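Local coordinates for protein 5-formyl-3-hydroxy-2-methylpyridine 4-carboxylate 5-dehydrogenase (Mesorhizobium japonicum MAFF 303099, PDB 4OM8) that oxidises 5-formyl-3-hydroxy-2-methylpyridine-4-carboxylate with NAD+ in the breakdown of vitamin B6, and can also reduce it with NADH to 4-pyridoxate, at residues A[92-97]-A[121-126]. Sequence-based numbering, arbitrary orientation.
Sequences SIKADV and TKLQAH. With NAD (nicotinamide-adenine-dinucleotide), chain C.
L123 meets K94 through one methyl branch: CD2 lies 3.8 Å from K94 CD, and the two side chains pass each other at a slant. A branched leucine suits this place, because besides K94 it packs on I91 and Y98 of helix 91-102 and on M133 of strand 133-137. The long methylene chain of K94 offers L123 a greasy flank, while its ammonium group reaches on to the cofactor. The carbon chain runs extended until a bend at the last torsion (chi4 -56°), which turns NZ into a 3.0 Å hydrogen bond with O3D of the NAD ribose next to the nicotinamide. There NZ also forms a salt bridge with E85 and a hydrogen bond with the carbonyl of P88, so the buried ammonium group is probably well compensated. A methionine here would probably leave the ribose hydroxyl without this partner and the carboxylate of E85 without its countercharge. Both segments belong to the Rossmann-type NAD-binding domain, where helix 91-102 is the crossover helix of a beta-alpha-beta unit between the adjacent parallel strands 82-85 and 110-113. I93 and V97 face the adenine instead, with V97 CG2 3.7 Å from N6A. Beyond L123 a turn closed by H126 N on L123 O brings H126 alongside A95. Histidine suits this exposed place, its flat ring resting against a methyl while staying polar. CB of A95 sits over one imidazole face, a CH-pi contact 4.0 Å from the ring centroid. Alanine's small side chain lets the backbones come close, with CA of A95 5.7 Å from CA of H126.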
ATOM      1  N   SER A  92      -6.949  -4.449 -31.388  1.00 17.27           N
ATOM      2  CA  SER A  92      -7.765  -4.429 -32.600  1.00 17.31           C
ATOM      3  C   SER A  92      -9.076  -3.670 -32.354  1.00 15.70           C
ATOM      4  O   SER A  92      -9.514  -2.894 -33.212  1.00 17.63           O
ATOM      5  CB  SER A  92      -8.053  -5.845 -33.102  1.00 25.87           C
ATOM      6  OG  SER A  92      -8.914  -6.541 -32.220  1.00 39.15           O
ATOM      7  N   ILE A  93      -9.689  -3.873 -31.187  1.00 17.26           N
ATOM      8  CA  ILE A  93     -10.918  -3.147 -30.858  1.00 14.48           C
ATOM      9  C   ILE A  93     -10.628  -1.653 -30.674  1.00 15.80           C
ATOM     10  O   ILE A  93     -11.380  -0.812 -31.158  1.00 14.59           O
ATOM     11  CB  ILE A  93     -11.602  -3.711 -29.593  1.00 15.64           C
ATOM     12  CG1 ILE A  93     -11.962  -5.186 -29.812  1.00 21.42           C
ATOM     13  CG2 ILE A  93     -12.857  -2.920 -29.259  1.00 20.39           C
ATOM     14  CD1 ILE A  93     -12.721  -5.811 -28.655  1.00 22.24           C
ATOM     15  N   LYS A  94      -9.536  -1.318 -29.988  1.00 13.30           N
ATOM     16  CA  LYS A  94      -9.192   0.095 -29.806  1.00 12.26           C
ATOM     17  C   LYS A  94      -8.900   0.763 -31.152  1.00 12.89           C
ATOM     18  O   LYS A  94      -9.355   1.884 -31.410  1.00 12.81           O
ATOM     19  CB  LYS A  94      -8.006   0.246 -28.853  1.00 10.23           C
ATOM     20  CG  LYS A  94      -8.280  -0.280 -27.435  1.00 11.54           C
ATOM     21  CD  LYS A  94      -7.191   0.131 -26.457  1.00 12.34           C
ATOM     22  CE  LYS A  94      -7.395  -0.522 -25.100  1.00 13.69           C
ATOM     23  NZ  LYS A  94      -8.742  -0.240 -24.511  1.00 11.96           N
ATOM     24  N   ALA A  95      -8.179   0.059 -32.025  1.00 13.86           N
ATOM     25  CA  ALA A  95      -7.897   0.586 -33.350  1.00 14.56           C
ATOM     26  C   ALA A  95      -9.177   0.812 -34.144  1.00 14.06           C
ATOM     27  O   ALA A  95      -9.268   1.789 -34.876  1.00 12.90           O
ATOM     28  CB  ALA A  95      -6.962  -0.345 -34.108  1.00 14.78           C
ATOM     29  N   ASP A  96     -10.149  -0.091 -34.003  0.98 14.34           N
ATOM     30  CA  ASP A  96     -11.458   0.082 -34.638  0.58 16.83           C
ATOM     31  C   ASP A  96     -12.101   1.387 -34.196  1.00 15.97           C
ATOM     32  O   ASP A  96     -12.650   2.133 -35.013  0.93 15.67           O
ATOM     33  CB  ASP A  96     -12.398  -1.080 -34.301  0.58 19.60           C
ATOM     34  CG  ASP A  96     -12.015  -2.372 -34.990  0.58 19.88           C
ATOM     35  OD1 ASP A  96     -11.316  -2.320 -36.022  0.58 22.96           O
ATOM     36  OD2 ASP A  96     -12.424  -3.445 -34.498  0.58 25.95           O
ATOM     37  N   VAL A  97     -12.040   1.656 -32.895  1.00 13.77           N
ATOM     38  CA  VAL A  97     -12.623   2.882 -32.357  1.00 11.19           C
ATOM     39  C   VAL A  97     -11.914   4.104 -32.944  1.00 11.06           C
ATOM     40  O   VAL A  97     -12.566   5.048 -33.396  1.00 13.02           O
ATOM     41  CB  VAL A  97     -12.547   2.916 -30.822  1.00 11.91           C
ATOM     42  CG1 VAL A  97     -12.895   4.305 -30.301  1.00 12.15           C
ATOM     43  CG2 VAL A  97     -13.482   1.863 -30.216  1.00 14.71           C
ATOM     44  N   THR A 121       2.452   4.197 -27.496  1.00 11.43           N
ATOM     45  CA  THR A 121       3.197   4.240 -28.753  1.00 15.00           C
ATOM     46  C   THR A 121       2.568   3.344 -29.827  1.00 12.78           C
ATOM     47  O   THR A 121       2.549   3.700 -31.023  1.00 13.98           O
ATOM     48  CB  THR A 121       4.649   3.830 -28.512  1.00 12.50           C
ATOM     49  OG1 THR A 121       5.252   4.798 -27.650  1.00 14.04           O
ATOM     50  CG2 THR A 121       5.430   3.752 -29.820  1.00 17.71           C
ATOM     51  N   LYS A 122       2.035   2.198 -29.410  1.00 12.62           N
ATOM     52  CA  LYS A 122       1.331   1.324 -30.344  1.00 13.14           C
ATOM     53  C   LYS A 122      -0.039   1.876 -30.710  1.00 16.20           C
ATOM     54  O   LYS A 122      -0.429   1.875 -31.877  1.00 15.15           O
ATOM     55  CB  LYS A 122       1.182  -0.078 -29.762  1.00 13.84           C
ATOM     56  CG  LYS A 122       2.444  -0.904 -29.835  1.00 18.54           C
ATOM     57  CD  LYS A 122       2.176  -2.335 -29.413  1.00 24.81           C
ATOM     58  CE  LYS A 122       3.473  -3.134 -29.397  1.00 38.84           C
ATOM     59  NZ  LYS A 122       3.232  -4.568 -29.094  1.00 38.18           N
ATOM     60  N   LEU A 123      -0.762   2.370 -29.712  1.00 12.01           N
ATOM     61  CA  LEU A 123      -2.116   2.869 -29.946  1.00 11.64           C
ATOM     62  C   LEU A 123      -2.131   4.026 -30.936  1.00 14.33           C
ATOM     63  O   LEU A 123      -3.000   4.085 -31.809  1.00 13.33           O
ATOM     64  CB  LEU A 123      -2.754   3.297 -28.627  1.00 11.41           C
ATOM     65  CG  LEU A 123      -3.042   2.136 -27.667  1.00 10.60           C
ATOM     66  CD1 LEU A 123      -3.641   2.664 -26.367  1.00 14.03           C
ATOM     67  CD2 LEU A 123      -3.981   1.132 -28.331  1.00 13.17           C
ATOM     68  N   GLN A 124      -1.160   4.933 -30.831  1.00 14.43           N
ATOM     69  CA  GLN A 124      -1.221   6.161 -31.619  1.00 10.71           C
ATOM     70  C   GLN A 124      -0.820   5.917 -33.077  1.00 13.28           C
ATOM     71  O   GLN A 124      -1.027   6.784 -33.940  1.00 17.06           O
ATOM     72  CB  GLN A 124      -0.367   7.266 -30.987  1.00 12.35           C
ATOM     73  CG  GLN A 124       1.126   6.988 -30.993  1.00 11.80           C
ATOM     74  CD  GLN A 124       1.917   7.912 -30.075  1.00 10.73           C
ATOM     75  OE1 GLN A 124       3.051   7.594 -29.712  1.00 14.05           O
ATOM     76  NE2 GLN A 124       1.341   9.057 -29.713  1.00 11.65           N
ATOM     77  N   ALA A 125      -0.306   4.726 -33.370  1.00 13.17           N
ATOM     78  CA  ALA A 125      -0.034   4.352 -34.757  1.00 14.98           C
ATOM     79  C   ALA A 125      -1.336   4.159 -35.543  1.00 20.07           C
ATOM     80  O   ALA A 125      -1.310   3.978 -36.760  1.00 22.07           O
ATOM     81  CB  ALA A 125       0.812   3.085 -34.807  1.00 15.33           C
ATOM     82  N   HIS A 126      -2.471   4.212 -34.849  1.00 15.77           N
ATOM     83  CA  HIS A 126      -3.757   3.887 -35.467  1.00 15.90           C
ATOM     84  C   HIS A 126      -4.709   5.067 -35.563  1.00 16.21           C
ATOM     85  O   HIS A 126      -5.912   4.877 -35.743  1.00 18.10           O
ATOM     86  CB  HIS A 126      -4.435   2.757 -34.696  1.00 16.87           C
ATOM     87  CG  HIS A 126      -3.663   1.479 -34.707  1.00 18.93           C
ATOM     88  ND1 HIS A 126      -3.752   0.566 -35.737  1.00 21.02           N
ATOM     89  CD2 HIS A 126      -2.767   0.974 -33.830  1.00 17.73           C
ATOM     90  CE1 HIS A 126      -2.951  -0.454 -35.485  1.00 27.60           C
ATOM     91  NE2 HIS A 126      -2.340  -0.231 -34.333  1.00 24.74           N
TER
HETATM   92  PA  NAD C 402     -15.221  -3.376 -19.363  0.74 14.21           P
HETATM   93  O1A NAD C 402     -15.047  -4.706 -20.075  0.74 16.80           O
HETATM   94  O2A NAD C 402     -15.906  -3.313 -18.006  0.74 12.72           O
HETATM   95  O5B NAD C 402     -16.007  -2.389 -20.361  0.74 16.41           O
HETATM   96  C5B NAD C 402     -15.686  -2.297 -21.750  0.74 13.93           C
HETATM   97  C4B NAD C 402     -16.875  -1.664 -22.457  0.74 13.34           C
HETATM   98  O4B NAD C 402     -16.514  -1.342 -23.801  0.74 15.33           O
HETATM   99  C3B NAD C 402     -18.060  -2.628 -22.518  0.74 13.40           C
HETATM  100  O3B NAD C 402     -19.223  -2.020 -21.941  0.74 14.85           O
HETATM  101  C2B NAD C 402     -18.231  -2.896 -24.008  0.74 16.35           C
HETATM  102  O2B NAD C 402     -19.588  -3.119 -24.422  0.74 14.01           O
HETATM  103  C1B NAD C 402     -17.663  -1.628 -24.612  0.74 16.90           C
HETATM  104  N9A NAD C 402     -17.237  -1.717 -26.020  0.74 15.61           N
HETATM  105  C8A NAD C 402     -16.685  -2.763 -26.657  0.74 15.88           C
HETATM  106  N7A NAD C 402     -16.405  -2.445 -27.945  0.74 16.06           N
HETATM  107  C5A NAD C 402     -16.778  -1.170 -28.141  0.74 14.95           C
HETATM  108  C6A NAD C 402     -16.769  -0.211 -29.260  0.74 15.32           C
HETATM  109  N6A NAD C 402     -16.284  -0.556 -30.478  0.74 18.27           N
HETATM  110  N1A NAD C 402     -17.263   1.025 -29.030  0.74 16.13           N
HETATM  111  C2A NAD C 402     -17.752   1.387 -27.832  0.74 16.15           C
HETATM  112  N3A NAD C 402     -17.792   0.566 -26.771  0.74 14.11           N
HETATM  113  C4A NAD C 402     -17.331  -0.700 -26.869  0.74 13.08           C
HETATM  114  O3  NAD C 402     -13.768  -2.677 -19.344  0.74 13.31           O
HETATM  115  PN  NAD C 402     -13.192  -1.680 -18.220  0.74 14.51           P
HETATM  116  O1N NAD C 402     -12.768  -2.481 -17.003  0.74 16.11           O
HETATM  117  O2N NAD C 402     -14.093  -0.482 -18.019  0.74 12.97           O
HETATM  118  O5D NAD C 402     -11.849  -1.167 -18.928  0.74 13.40           O
HETATM  119  C5D NAD C 402     -11.879  -0.375 -20.122  0.74 12.98           C
HETATM  120  C4D NAD C 402     -10.451   0.067 -20.418  0.74 11.07           C
HETATM  121  O4D NAD C 402      -9.954   0.725 -19.257  0.74 13.77           O
HETATM  122  C3D NAD C 402      -9.514  -1.104 -20.669  0.74 12.55           C
HETATM  123  O3D NAD C 402      -8.492  -0.642 -21.556  0.74 13.17           O
HETATM  124  C2D NAD C 402      -8.886  -1.371 -19.315  0.74 12.44           C
HETATM  125  O2D NAD C 402      -7.572  -1.927 -19.428  0.74 12.12           O
HETATM  126  C1D NAD C 402      -8.816   0.030 -18.731  0.74 12.46           C
HETATM  127  N1N NAD C 402      -8.833   0.094 -17.261  0.74 13.62           N
HETATM  128  C2N NAD C 402      -9.501  -0.799 -16.503  0.74 14.64           C
HETATM  129  C3N NAD C 402      -9.498  -0.672 -15.111  0.74 13.56           C
HETATM  130  C7N NAD C 402     -10.191  -1.654 -14.203  0.74 19.73           C
HETATM  131  O7N NAD C 402     -11.165  -2.294 -14.567  0.74 18.88           O
HETATM  132  N7N NAD C 402      -9.678  -1.811 -12.983  0.74 12.90           N
HETATM  133  C4N NAD C 402      -8.810   0.380 -14.517  0.74 16.05           C
HETATM  134  C5N NAD C 402      -8.145   1.290 -15.327  0.74 13.97           C
HETATM  135  C6N NAD C 402      -8.183   1.124 -16.704  0.74 12.66           C